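Local coordinates for protein cycloalternan-forming enzyme (Listeria monocytogenes serovar 1/2a, PDB 5F7U) that belongs to the glycoside hydrolase family 31 enzymes and binds glycan and magnesium ions at several sites along a multidomain chain, at residues 828-833 / 852-857; 860-865 / 930-935. The protein carries 1 engineered substitution. One frame throughout, in Å; residues are numbered along the deposited sequence. Where two conformers were deposited one is given.

Contact 1 (828-833 / 852-857); sequences FRVYPS and ISVSED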
ATOM      1  N   PHE A 828      -6.373  -4.112 -26.795  1.00 18.81           N
ATOM      2  CA  PHE A 828      -5.483  -3.072 -26.283  1.00 18.83           C
ATOM      3  C   PHE A 828      -6.108  -1.720 -26.553  1.00 18.46           C
ATOM      4  O   PHE A 828      -6.282  -1.341 -27.721  1.00 18.65           O
ATOM      5  CB  PHE A 828      -4.082  -3.143 -26.915  1.00 19.87           C
ATOM      6  CG  PHE A 828      -3.347  -4.409 -26.597  1.00 20.84           C
ATOM      7  CD1 PHE A 828      -3.553  -5.556 -27.366  1.00 21.95           C
ATOM      8  CD2 PHE A 828      -2.451  -4.464 -25.519  1.00 21.04           C
ATOM      9  CE1 PHE A 828      -2.899  -6.747 -27.058  1.00 22.61           C
ATOM     10  CE2 PHE A 828      -1.772  -5.644 -25.230  1.00 21.55           C
ATOM     11  CZ  PHE A 828      -2.013  -6.787 -25.990  1.00 22.16           C
ATOM     12  N   ARG A 829      -6.448  -1.022 -25.473  1.00 17.55           N
ATOM     13  CA  ARG A 829      -6.968   0.335 -25.536  1.00 17.30           C
ATOM     14  C   ARG A 829      -5.780   1.292 -25.614  1.00 17.06           C
ATOM     15  O   ARG A 829      -4.866   1.212 -24.794  1.00 17.11           O
ATOM     16  CB  ARG A 829      -7.823   0.607 -24.288  1.00 16.97           C
ATOM     17  CG  ARG A 829      -8.433   1.995 -24.163  1.00 16.77           C
ATOM     18  CD  ARG A 829      -9.546   2.275 -25.173  1.00 17.28           C
ATOM     19  NE  ARG A 829     -10.782   1.528 -24.929  1.00 17.40           N
ATOM     20  CZ  ARG A 829     -11.718   1.865 -24.050  1.00 17.22           C
ATOM     21  NH1 ARG A 829     -12.831   1.131 -23.970  1.00 17.72           N
ATOM     22  NH2 ARG A 829     -11.558   2.933 -23.262  1.00 17.14           N
ATOM     23  N   VAL A 830      -5.805   2.191 -26.605  1.00 17.09           N
ATOM     24  CA  VAL A 830      -4.666   3.040 -26.943  1.00 17.15           C
ATOM     25  C   VAL A 830      -5.119   4.490 -27.012  1.00 16.84           C
ATOM     26  O   VAL A 830      -6.086   4.801 -27.714  1.00 16.86           O
ATOM     27  CB  VAL A 830      -4.040   2.622 -28.307  1.00 17.80           C
ATOM     28  CG1 VAL A 830      -2.904   3.565 -28.708  1.00 18.05           C
ATOM     29  CG2 VAL A 830      -3.508   1.180 -28.224  1.00 18.07           C
ATOM     30  N   TYR A 831      -4.410   5.357 -26.284  1.00 16.66           N
ATOM     31  CA  TYR A 831      -4.614   6.805 -26.339  1.00 16.60           C
ATOM     32  C   TYR A 831      -3.367   7.408 -26.973  1.00 16.86           C
ATOM     33  O   TYR A 831      -2.412   7.745 -26.257  1.00 16.55           O
ATOM     34  CB  TYR A 831      -4.911   7.364 -24.920  1.00 16.20           C
ATOM     35  CG  TYR A 831      -6.189   6.784 -24.366  1.00 16.25           C
ATOM     36  CD1 TYR A 831      -7.427   7.350 -24.682  1.00 16.57           C
ATOM     37  CD2 TYR A 831      -6.166   5.645 -23.568  1.00 16.43           C
ATOM     38  CE1 TYR A 831      -8.615   6.804 -24.199  1.00 16.49           C
ATOM     39  CE2 TYR A 831      -7.342   5.091 -23.071  1.00 16.49           C
ATOM     40  CZ  TYR A 831      -8.560   5.675 -23.404  1.00 16.55           C
ATOM     41  OH  TYR A 831      -9.728   5.140 -22.935  1.00 16.65           O
ATOM     42  N   PRO A 832      -3.352   7.531 -28.328  1.00 17.15           N
ATOM     43  CA  PRO A 832      -2.106   7.914 -29.000  1.00 17.82           C
ATOM     44  C   PRO A 832      -1.612   9.297 -28.581  1.00 17.93           C
ATOM     45  O   PRO A 832      -2.392  10.257 -28.527  1.00 18.23           O
ATOM     46  CB  PRO A 832      -2.482   7.927 -30.489  1.00 18.22           C
ATOM     47  CG  PRO A 832      -3.747   7.153 -30.605  1.00 18.36           C
ATOM     48  CD  PRO A 832      -4.461   7.346 -29.291  1.00 17.54           C
ATOM     49  N   SER A 833      -0.322   9.364 -28.277  1.00 18.11           N
ATOM     50  CA  SER A 833       0.366  10.605 -27.932  1.00 18.80           C
ATOM     51  C   SER A 833       1.850  10.394 -28.129  1.00 19.37           C
ATOM     52  O   SER A 833       2.490   9.738 -27.318  1.00 19.35           O
ATOM     53  CB  SER A 833       0.110  11.005 -26.482  1.00 18.69           C
ATOM     54  OG  SER A 833       0.769  12.244 -26.240  1.00 19.64           O
ATOM     55  N   ILE A 852       4.669  -3.937 -27.260  1.00 23.51           N
ATOM     56  CA  ILE A 852       3.782  -3.215 -28.179  1.00 23.47           C
ATOM     57  C   ILE A 852       4.273  -1.784 -28.239  1.00 22.42           C
ATOM     58  O   ILE A 852       4.604  -1.194 -27.204  1.00 22.02           O
ATOM     59  CB  ILE A 852       2.309  -3.114 -27.661  1.00 24.28           C
ATOM     60  CG1 ILE A 852       1.887  -4.305 -26.785  1.00 25.85           C
ATOM     61  CG2 ILE A 852       1.332  -2.788 -28.802  1.00 24.78           C
ATOM     62  CD1 ILE A 852       1.589  -5.590 -27.523  1.00 27.03           C
ATOM     63  N   SER A 853       4.324  -1.213 -29.438  0.50 22.21           N
ATOM     64  CA  SER A 853       4.652   0.204 -29.548  0.50 21.56           C
ATOM     65  C   SER A 853       3.696   0.916 -30.486  0.50 21.34           C
ATOM     66  O   SER A 853       3.189   0.330 -31.452  0.50 21.68           O
ATOM     67  CB  SER A 853       6.110   0.419 -29.965  0.50 22.00           C
ATOM     68  OG  SER A 853       6.340  -0.035 -31.282  0.50 22.25           O
ATOM     69  N   VAL A 854       3.435   2.176 -30.161  1.00 20.70           N
ATOM     70  CA  VAL A 854       2.466   3.007 -30.891  1.00 20.41           C
ATOM     71  C   VAL A 854       3.208   4.265 -31.295  1.00 20.47           C
ATOM     72  O   VAL A 854       3.939   4.832 -30.491  1.00 19.87           O
ATOM     73  CB  VAL A 854       1.210   3.352 -30.041  1.00 19.82           C
ATOM     74  CG1 VAL A 854       0.288   4.332 -30.775  1.00 19.99           C
ATOM     75  CG2 VAL A 854       0.452   2.077 -29.657  1.00 19.82           C
ATOM     76  N   SER A 855       3.037   4.655 -32.556  1.00 20.56           N
ATOM     77  CA  SER A 855       3.583   5.908 -33.057  1.00 21.21           C
ATOM     78  C   SER A 855       2.468   6.791 -33.593  1.00 21.10           C
ATOM     79  O   SER A 855       1.955   6.593 -34.710  1.00 22.05           O
ATOM     80  CB  SER A 855       4.674   5.667 -34.111  1.00 22.08           C
ATOM     81  OG  SER A 855       5.250   6.916 -34.507  1.00 23.09           O
ATOM     82  N   GLU A 856       2.107   7.772 -32.775  1.00 20.55           N
ATOM     83  CA  GLU A 856       1.079   8.738 -33.106  1.00 20.59           C
ATOM     84  C   GLU A 856       1.648   9.772 -34.062  1.00 21.26           C
ATOM     85  O   GLU A 856       2.692  10.372 -33.793  1.00 21.05           O
ATOM     86  CB  GLU A 856       0.535   9.379 -31.823  1.00 20.14           C
ATOM     87  CG  GLU A 856      -0.459  10.508 -32.039  1.00 20.38           C
ATOM     88  CD  GLU A 856       0.218  11.856 -32.166  1.00 20.73           C
ATOM     89  OE1 GLU A 856       0.913  12.258 -31.208  1.00 20.61           O
ATOM     90  OE2 GLU A 856       0.051  12.501 -33.219  1.00 21.20           O
ATOM     91  N   ASP A 857       0.963   9.948 -35.189  1.00 21.42           N
ATOM     92  CA  ASP A 857       1.383  10.903 -36.226  1.00 22.15           C
ATOM     93  C   ASP A 857       0.151  11.604 -36.805  1.00 21.90           C
ATOM     94  O   ASP A 857      -0.031  11.662 -38.026  1.00 22.50           O
ATOM     95  CB  ASP A 857       2.201  10.169 -37.315  1.00 23.43           C
ATOM     96  CG  ASP A 857       2.902  11.121 -38.304  1.00 25.16           C
ATOM     97  OD1 ASP A 857       2.987  12.343 -38.059  1.00 25.51           O
ATOM     98  OD2 ASP A 857       3.374  10.637 -39.361  1.00 26.21           O
TER
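Val830 meets Val854 tip to tip, its CG1 set over the fork of the partner's two methyls, with Val830 CG1 3.8 Å from Val854 CG2 and 3.9 Å from Val854 CG1. Both valines hold CG1 anti to the backbone N, and these like rotamers turn methyls toward the other strand. At one end of this pair the ring of Phe828 and the side chain of Ile852 cross obliquely, Ile852 CD1 lying 4.1 Å from both CE2 and CZ of Phe828; the isoleucine reaches there with an off-rotamer chi1 of -30°. At the other end the chains draw in, and Pro832 CB packs 3.6 Å from both CB and CG of Glu856. Glu856 CG is anti to the backbone N, but the chain bends at chi2 (-89°), so its carboxylate turns along Ser833 and is gripped by two backbone N-H groups, Gly834 on OE1 and Phe858 on OE2. The segments lie on strands 825-830 and 848-857, which belong to two different sheets packed face to face, as in a beta-sandwich. Met876 of the neighbouring strand 874-879 adds to the apolar layer beside Phe828 and Val830. No hydrogen bond crosses between the segments, so they meet through apolar surface, and the one carboxylate at the interface is held by backbone N-H groups from just beyond them.

Contact 2 (860-865 / 930-935); sequences NEKVSV and AIVLNG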
ATOM      1  N   ASN A 860       0.176  13.971 -39.720  1.00 24.52           N
ATOM      2  CA  ASN A 860       0.068  13.352 -41.048  1.00 25.39           C
ATOM      3  C   ASN A 860      -1.110  12.366 -41.149  1.00 25.28           C
ATOM      4  O   ASN A 860      -1.141  11.490 -42.018  1.00 25.30           O
ATOM      5  CB  ASN A 860       1.402  12.709 -41.417  1.00 25.92           C
ATOM      6  CG  ASN A 860       2.499  13.737 -41.596  1.00 26.57           C
ATOM      7  OD1 ASN A 860       2.548  14.433 -42.612  1.00 27.46           O
ATOM      8  ND2 ASN A 860       3.380  13.849 -40.605  1.00 26.44           N
ATOM      9  N   GLU A 861      -2.073  12.548 -40.240  1.00 24.96           N
ATOM     10  CA  GLU A 861      -3.304  11.760 -40.139  1.00 25.11           C
ATOM     11  C   GLU A 861      -3.076  10.249 -40.056  1.00 24.67           C
ATOM     12  O   GLU A 861      -3.759   9.476 -40.714  1.00 25.01           O
ATOM     13  CB  GLU A 861      -4.338  12.159 -41.208  1.00 26.70           C
ATOM     14  CG  GLU A 861      -4.863  13.588 -41.035  1.00 27.91           C
ATOM     15  CD  GLU A 861      -6.064  13.936 -41.906  1.00 29.70           C
ATOM     16  OE1 GLU A 861      -6.719  14.977 -41.621  1.00 30.30           O
ATOM     17  OE2 GLU A 861      -6.345  13.203 -42.883  1.00 30.55           O
ATOM     18  N   LYS A 862      -2.129   9.849 -39.209  1.00 23.94           N
ATOM     19  CA  LYS A 862      -1.698   8.455 -39.104  1.00 23.91           C
ATOM     20  C   LYS A 862      -1.443   8.060 -37.656  1.00 22.58           C
ATOM     21  O   LYS A 862      -0.991   8.865 -36.865  1.00 21.55           O
ATOM     22  CB  LYS A 862      -0.413   8.288 -39.913  1.00 25.87           C
ATOM     23  CG  LYS A 862       0.085   6.865 -40.054  1.00 27.71           C
ATOM     24  CD  LYS A 862       1.300   6.824 -40.978  1.00 29.64           C
ATOM     25  CE  LYS A 862       0.923   7.207 -42.397  1.00 31.35           C
ATOM     26  NZ  LYS A 862       2.092   7.156 -43.329  1.00 33.86           N
ATOM     27  N   VAL A 863      -1.799   6.825 -37.315  1.00 21.69           N
ATOM     28  CA  VAL A 863      -1.364   6.200 -36.069  1.00 20.90           C
ATOM     29  C   VAL A 863      -0.857   4.831 -36.494  1.00 21.21           C
ATOM     30  O   VAL A 863      -1.543   4.111 -37.218  1.00 21.25           O
ATOM     31  CB  VAL A 863      -2.500   6.073 -35.028  1.00 20.17           C
ATOM     32  CG1 VAL A 863      -2.047   5.267 -33.807  1.00 19.66           C
ATOM     33  CG2 VAL A 863      -2.937   7.449 -34.540  1.00 19.87           C
ATOM     34  N   SER A 864       0.345   4.485 -36.053  1.00 21.29           N
ATOM     35  CA  SER A 864       0.908   3.178 -36.369  1.00 22.20           C
ATOM     36  C   SER A 864       1.050   2.360 -35.103  1.00 21.91           C
ATOM     37  O   SER A 864       1.432   2.884 -34.059  1.00 21.65           O
ATOM     38  CB  SER A 864       2.250   3.331 -37.078  1.00 22.75           C
ATOM     39  OG  SER A 864       2.093   4.131 -38.240  1.00 23.63           O
ATOM     40  N   VAL A 865       0.692   1.083 -35.192  1.00 22.19           N
ATOM     41  CA  VAL A 865       0.845   0.158 -34.066  1.00 22.38           C
ATOM     42  C   VAL A 865       1.735  -0.998 -34.512  1.00 23.64           C
ATOM     43  O   VAL A 865       1.461  -1.643 -35.537  1.00 23.82           O
ATOM     44  CB  VAL A 865      -0.511  -0.365 -33.544  1.00 21.88           C
ATOM     45  CG1 VAL A 865      -0.307  -1.312 -32.351  1.00 21.79           C
ATOM     46  CG2 VAL A 865      -1.410   0.793 -33.139  1.00 21.61           C
ATOM     47  N   ALA A 930       2.530  -4.924 -38.669  1.00 25.53           N
ATOM     48  CA  ALA A 930       2.543  -3.464 -38.706  1.00 25.03           C
ATOM     49  C   ALA A 930       1.150  -2.927 -39.049  1.00 24.39           C
ATOM     50  O   ALA A 930       0.704  -3.043 -40.194  1.00 25.10           O
ATOM     51  CB  ALA A 930       3.594  -2.977 -39.700  1.00 26.01           C
ATOM     52  N   ILE A 931       0.471  -2.345 -38.057  1.00 23.38           N
ATOM     53  CA  ILE A 931      -0.899  -1.843 -38.221  1.00 22.66           C
ATOM     54  C   ILE A 931      -0.804  -0.338 -38.450  1.00 22.43           C
ATOM     55  O   ILE A 931      -0.119   0.357 -37.701  1.00 22.26           O
ATOM     56  CB  ILE A 931      -1.781  -2.137 -36.974  1.00 22.11           C
ATOM     57  CG1 ILE A 931      -1.916  -3.658 -36.734  1.00 22.43           C
ATOM     58  CG2 ILE A 931      -3.159  -1.473 -37.091  1.00 21.64           C
ATOM     59  CD1 ILE A 931      -2.489  -4.019 -35.367  1.00 22.06           C
ATOM     60  N   VAL A 932      -1.460   0.158 -39.496  1.00 22.44           N
ATOM     61  CA  VAL A 932      -1.512   1.609 -39.734  1.00 22.14           C
ATOM     62  C   VAL A 932      -2.960   2.055 -39.890  1.00 21.84           C
ATOM     63  O   VAL A 932      -3.709   1.486 -40.707  1.00 22.62           O
ATOM     64  CB  VAL A 932      -0.671   2.042 -40.963  1.00 23.30           C
ATOM     65  CG1 VAL A 932      -0.723   3.546 -41.138  1.00 23.22           C
ATOM     66  CG2 VAL A 932       0.779   1.597 -40.818  1.00 23.89           C
ATOM     67  N   LEU A 933      -3.348   3.062 -39.107  1.00 21.05           N
ATOM     68  CA  LEU A 933      -4.636   3.737 -39.272  1.00 20.97           C
ATOM     69  C   LEU A 933      -4.395   4.999 -40.087  1.00 21.46           C
ATOM     70  O   LEU A 933      -3.590   5.854 -39.690  1.00 21.32           O
ATOM     71  CB  LEU A 933      -5.253   4.108 -37.910  1.00 20.20           C
ATOM     72  CG  LEU A 933      -5.835   3.020 -37.006  1.00 20.06           C
ATOM     73  CD1 LEU A 933      -4.776   2.051 -36.486  1.00 20.29           C
ATOM     74  CD2 LEU A 933      -6.491   3.695 -35.807  1.00 19.79           C
ATOM     75  N   ASN A 934      -5.084   5.106 -41.220  1.00 22.23           N
ATOM     76  CA  ASN A 934      -4.944   6.272 -42.117  1.00 23.26           C
ATOM     77  C   ASN A 934      -6.122   7.215 -42.041  1.00 22.81           C
ATOM     78  O   ASN A 934      -7.251   6.794 -41.805  1.00 22.46           O
ATOM     79  CB  ASN A 934      -4.788   5.826 -43.566  1.00 25.03           C
ATOM     80  CG  ASN A 934      -3.538   5.003 -43.789  1.00 26.22           C
ATOM     81  OD1 ASN A 934      -3.616   3.814 -44.140  1.00 27.50           O
ATOM     82  ND2 ASN A 934      -2.382   5.615 -43.586  1.00 26.41           N
ATOM     83  N   GLY A 935      -5.853   8.494 -42.263  1.00 23.09           N
ATOM     84  CA  GLY A 935      -6.901   9.504 -42.276  1.00 23.41           C
ATOM     85  C   GLY A 935      -7.496   9.822 -40.918  1.00 22.37           C
ATOM     86  O   GLY A 935      -8.620  10.319 -40.846  1.00 22.69           O
TER
HETATM   87  O   HOH W   1      -2.958   8.962 -43.512  1.00 37.01           O
HETATM   88  O   HOH W   2      -9.608  12.270 -42.671  1.00 34.12           O
HETATM   89  O   HOH W   3      -0.024   5.100 -44.790  1.00 37.98           O
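Four backbone hydrogen bonds stitch strand 862-865 to strand 930-934. Leu933 N gives the straightest of them to Val863 O, at 2.8 Å and 172°, nearly along the C=O axis, while Val865 N reaches Ile931 O at 2.7 Å in the carbonyl plane. Val863, Val865, Ile931 and Leu933 share the buried face; Val865 CB and Ile931 CB stand 4.1 Å apart, and Met876 and Val878 of strand 874-879 cover parts of this row. These antiparallel strands are central neighbours in a six-stranded sheet, and a G1 beta bulge, in which Glu861 and Lys862 both face Asp857, leads into the first of them. The opposite face, with Lys862, Ser864, Val932 and Asn934, is partly exposed and carries water. There Lys862 crosses Val932 obliquely, Lys862 CG lying 3.6 Å from Val932 CG1, and after a bend at chi3 (-66°) it runs alongside Asn934. A water accepts from Asn934 ND2 at 2.7 Å and more weakly from Lys862 NZ. The loose part is the end beyond the last pair, where Gly935 N makes only a weak bond to Glu861 O (2.8 Å, 117°) and donates to a second water, while Glu861 stretches past Gly935, its OE1 taken by Asn937 ND2.

Contact 1 closes before contact 2 opens along the chain, and their centres lie about 10 Å apart. They share one antiparallel sheet: strand 848-857 of contact 1 is followed in sequence by its neighbour, strand 862-867 of contact 2. The strands join through probable hydrogen bonds from Ser855 N to Ser864 O and from Asp857 N to Lys862 O, each 2.8 Å. Contact 1 links this sheet to the mixed sheet holding strand 825-830, whereas contact 2 knits within it, pairing 862-867 with 929-934. Val863 touches both Val854 and Pro832, so the buried sides of the two contacts merge into one apolar layer between the sheets of this beta-rich region.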